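Local coordinates for protein type I modular polyketide synthase (Streptomyces albus subsp. albus, PDB 6IYR) that probably loads a malonyl-type extender unit from its coenzyme A thioester for chain extension in module 8 of salinomycin polyketide synthesis, at residues E95-E98 with G99-A103; A432-L435 with T436-E440. One frame throughout, in Å; residues are numbered along the deposited sequence.

Contact 1: residues E95-E98 with G99-A103; sequences EDRE and GFLTA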
# COMPACT_ATOMS: atom_id res chain seq x y z
N GLU A 95 2.55 8.22 -24.95
CA GLU A 95 2.17 7.21 -25.92
C GLU A 95 2.70 7.52 -27.29
O GLU A 95 2.82 6.63 -28.09
CB GLU A 95 0.65 7.14 -26.04
CG GLU A 95 -0.07 7.09 -24.71
CD GLU A 95 -1.50 6.59 -24.83
OE1 GLU A 95 -1.85 6.08 -25.90
OE2 GLU A 95 -2.27 6.74 -23.85
N ASP A 96 3.02 8.79 -27.56
CA ASP A 96 3.53 9.19 -28.87
C ASP A 96 4.52 10.34 -28.83
O ASP A 96 4.68 11.02 -27.82
CB ASP A 96 2.36 9.55 -29.78
CG ASP A 96 1.48 10.62 -29.20
OD1 ASP A 96 1.98 11.55 -28.54
OD2 ASP A 96 0.26 10.52 -29.36
N ARG A 97 5.09 10.63 -29.99
CA ARG A 97 6.01 11.75 -30.16
C ARG A 97 5.53 13.03 -29.52
O ARG A 97 6.29 13.73 -28.85
CB ARG A 97 6.25 12.00 -31.65
CG ARG A 97 7.25 13.09 -31.95
CD ARG A 97 7.64 13.14 -33.42
NE ARG A 97 8.35 14.38 -33.70
CZ ARG A 97 7.76 15.57 -33.80
NH1 ARG A 97 6.44 15.66 -33.77
NH2 ARG A 97 8.49 16.65 -34.03
N GLU A 98 4.30 13.39 -29.81
CA GLU A 98 3.79 14.67 -29.42
C GLU A 98 3.65 14.71 -27.88
O GLU A 98 3.96 15.72 -27.26
CB GLU A 98 2.44 14.92 -30.12
CG GLU A 98 2.54 15.09 -31.64
CD GLU A 98 3.07 13.85 -32.37
OE1 GLU A 98 2.51 12.76 -32.16
OE2 GLU A 98 4.02 13.97 -33.21
N GLY A 99 3.30 13.57 -27.29
CA GLY A 99 3.19 13.47 -25.82
C GLY A 99 4.54 13.60 -25.15
O GLY A 99 4.69 14.35 -24.19
N PHE A 100 5.56 12.95 -25.72
CA PHE A 100 6.92 13.15 -25.24
C PHE A 100 7.39 14.59 -25.32
O PHE A 100 8.07 15.09 -24.41
CB PHE A 100 7.86 12.25 -25.99
CG PHE A 100 7.72 10.83 -25.60
CD1 PHE A 100 8.05 10.44 -24.31
CD2 PHE A 100 7.14 9.91 -26.45
CE1 PHE A 100 7.88 9.12 -23.91
CE2 PHE A 100 6.92 8.61 -26.05
CZ PHE A 100 7.30 8.21 -24.78
N LEU A 101 6.97 15.28 -26.36
CA LEU A 101 7.37 16.68 -26.50
C LEU A 101 6.78 17.53 -25.39
O LEU A 101 7.46 18.34 -24.77
CB LEU A 101 6.94 17.21 -27.88
CG LEU A 101 7.97 17.62 -28.96
CD1 LEU A 101 9.34 17.01 -28.80
CD2 LEU A 101 7.41 17.36 -30.36
N THR A 102 5.47 17.43 -25.19
CA THR A 102 4.80 18.17 -24.15
C THR A 102 5.41 17.87 -22.79
O THR A 102 5.61 18.78 -21.98
CB THR A 102 3.32 17.81 -24.13
OG1 THR A 102 2.77 18.06 -25.42
CG2 THR A 102 2.57 18.60 -23.07
N ALA A 103 5.70 16.61 -22.53
CA ALA A 103 6.23 16.22 -21.21
C ALA A 103 7.68 16.69 -21.03
O ALA A 103 8.01 17.30 -20.02
CB ALA A 103 6.13 14.72 -21.04

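Contact 2: residues A432-L435 with T436-E440; sequences ARFL and TSLAE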
# COMPACT_ATOMS: atom_id res chain seq x y z
N ALA A 432 -1.40 3.00 -16.30
CA ALA A 432 -0.99 4.39 -16.36
C ALA A 432 -0.56 4.83 -14.98
O ALA A 432 0.49 5.46 -14.81
CB ALA A 432 -2.14 5.27 -16.84
N ARG A 433 -1.38 4.53 -13.98
CA ARG A 433 -1.09 5.01 -12.64
C ARG A 433 0.08 4.22 -12.06
O ARG A 433 0.98 4.75 -11.41
CB ARG A 433 -2.32 4.93 -11.75
CG ARG A 433 -2.02 5.07 -10.26
CD ARG A 433 -1.25 6.34 -9.91
NE ARG A 433 -1.99 7.52 -10.31
CZ ARG A 433 -1.51 8.76 -10.23
NH1 ARG A 433 -2.23 9.78 -10.66
NH2 ARG A 433 -0.32 8.97 -9.70
N PHE A 434 0.09 2.95 -12.34
CA PHE A 434 1.13 2.10 -11.80
C PHE A 434 2.47 2.57 -12.35
O PHE A 434 3.40 2.79 -11.59
CB PHE A 434 0.84 0.64 -12.15
CG PHE A 434 1.40 -0.36 -11.14
CD1 PHE A 434 2.70 -0.25 -10.65
CD2 PHE A 434 0.65 -1.45 -10.74
CE1 PHE A 434 3.22 -1.17 -9.75
CE2 PHE A 434 1.17 -2.38 -9.84
CZ PHE A 434 2.45 -2.23 -9.34
N LEU A 435 2.56 2.80 -13.65
CA LEU A 435 3.81 3.28 -14.25
C LEU A 435 4.22 4.54 -13.59
O LEU A 435 5.42 4.78 -13.35
CB LEU A 435 3.66 3.58 -15.75
CG LEU A 435 4.13 2.51 -16.71
CD1 LEU A 435 3.91 2.99 -18.14
CD2 LEU A 435 5.60 2.19 -16.47
N THR A 436 3.28 5.43 -13.35
CA THR A 436 3.70 6.66 -12.72
C THR A 436 4.16 6.47 -11.27
O THR A 436 5.15 7.08 -10.84
CB THR A 436 2.80 7.89 -12.98
OG1 THR A 436 2.59 8.62 -11.79
CG2 THR A 436 1.54 7.58 -13.67
N SER A 437 3.62 5.46 -10.61
CA SER A 437 4.14 5.07 -9.30
C SER A 437 5.55 4.50 -9.37
O SER A 437 6.38 4.88 -8.57
CB SER A 437 3.19 4.10 -8.61
OG SER A 437 2.00 4.81 -8.25
N LEU A 438 5.80 3.57 -10.29
CA LEU A 438 7.15 3.11 -10.54
C LEU A 438 8.12 4.27 -10.83
O LEU A 438 9.25 4.26 -10.35
CB LEU A 438 7.18 2.14 -11.70
CG LEU A 438 6.35 0.88 -11.55
CD1 LEU A 438 6.27 0.20 -12.91
CD2 LEU A 438 7.00 -0.07 -10.55
N ALA A 439 7.69 5.26 -11.60
CA ALA A 439 8.56 6.40 -11.92
C ALA A 439 8.95 7.19 -10.70
O ALA A 439 10.10 7.59 -10.55
CB ALA A 439 7.87 7.33 -12.91
N GLU A 440 7.96 7.55 -9.89
CA GLU A 440 8.25 8.26 -8.64
C GLU A 440 9.26 7.49 -7.83
O GLU A 440 10.18 8.06 -7.25
CB GLU A 440 7.02 8.40 -7.76
CG GLU A 440 5.96 9.30 -8.31
CD GLU A 440 4.65 9.10 -7.61
OE1 GLU A 440 4.67 8.95 -6.36
OE2 GLU A 440 3.62 9.04 -8.33
O HOH W 1 1.39 7.42 -8.51

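Contact 1: residues E95-E98 with G99-A103
Asp96 reaches forward with its carboxylate to Gly99, and OD1 of Asp96 accepts from Gly99 N at 2.7 Å, the amide approaching almost in line with the C-O bond. This is an N-cap: the first turn of a helix has amide N-H groups with no preceding carbonyl to take them, and Asp96 supplies an acceptor. Its CG is staggered between N and C (chi1 56°), the torsion that swings the carboxylate over the helix start. The negative charge there would also be expected to suit the positive end of the helix dipole.

The tight part lies at Phe100. Asp96 O accepts from Phe100 N, and the same oxygen lies 3.0 Å from Phe100 CD2, approaching the ring obliquely; Arg97 N is near the ring's edge.

The other side is looser and more exposed. Here Glu98 O is held twice, by Thr102 N at 3.1 Å and Thr102 OG1 at 3.2 Å, which come from opposite faces of its carbonyl plane. Arg97, its chain extended, runs alongside Leu101, whose CD2 sits off-centre over one guanidinium face, 3.9 Å from Arg97 CZ. Glu98 bends at chi2 (62°), and its OE2 takes Arg97 NH1 at 3.0 Å in a salt bridge, in the guanidinium plane but on the anti side of the carboxylate.

Helix 97-108 follows strand 88-94 after the two-residue link Glu95-Asp96. Phe100 packs on Val92 and Ala94 of that strand and stacks with Trp43 of strand 41-47, while Leu101 touches helix 50-65, where Arg97 NH2 bonds to Arg65 O.

Contact 2: residues A432-L435 with T436-E440
Arg433, Ser437 and Glu440 meet through one water rather than directly. The water accepts from Arg433 NH2 at 2.6 Å, in the guanidinium plane, and donates to Ser437 OG at 2.7 Å and to Glu440 OE2 at 2.8 Å. Arg433 NH2 and Glu440 OE2 are 4.2 Å apart, too far for a salt bridge, with guanidinium and carboxylate planes 76° apart. Bends at chi2 and chi3 fold the Arg433 chain along the helix toward the water. Beyond this group, Arg433 NH1 forms a salt bridge with Glu428, and Ser437 OG bonds to Thr423 O.

Apolar contacts border this polar cluster. Leu438 CG comes to the edge of the Phe434 ring, 3.9 Å from Phe434 CD1, and Leu438 CD1 lies 4.1 Å from Leu435 CD2. Phe434 and Leu438 both meet Trp206 of helix 188-208, and all three apolar residues touch Leu36.

Backbone bonds run i to i+4, among them Ser437 N to Arg433 O and Leu438 N to Phe434 O, both at 2.8 Å.

The water thus serves Arg433 NH2, Ser437 OG and Glu440 OE2 together, bridging opposite charges that probably still attract each other across the gap.

Both contacts are local, made within a single helix, but they sit at different depths. Contact 1 lies about 30 Å from the centre of the chain and is a surface contact at the start of helix 97-108; contact 2, about 14 Å from that centre, is partly buried, within helix 431-443. Their centres are about 17 Å apart, and their nearest atoms, about 7 Å apart, do not touch. Helix 97-108 packs on strand 88-94 and helix 50-65, helix 431-443 on helix 188-208 and strand 36-37, and Leu40 is touched from both, by Glu95 and Leu435. Contact 1 adds a side-chain cap to i+4 backbone bonds and pairs opposite charges directly; contact 2 links them through water.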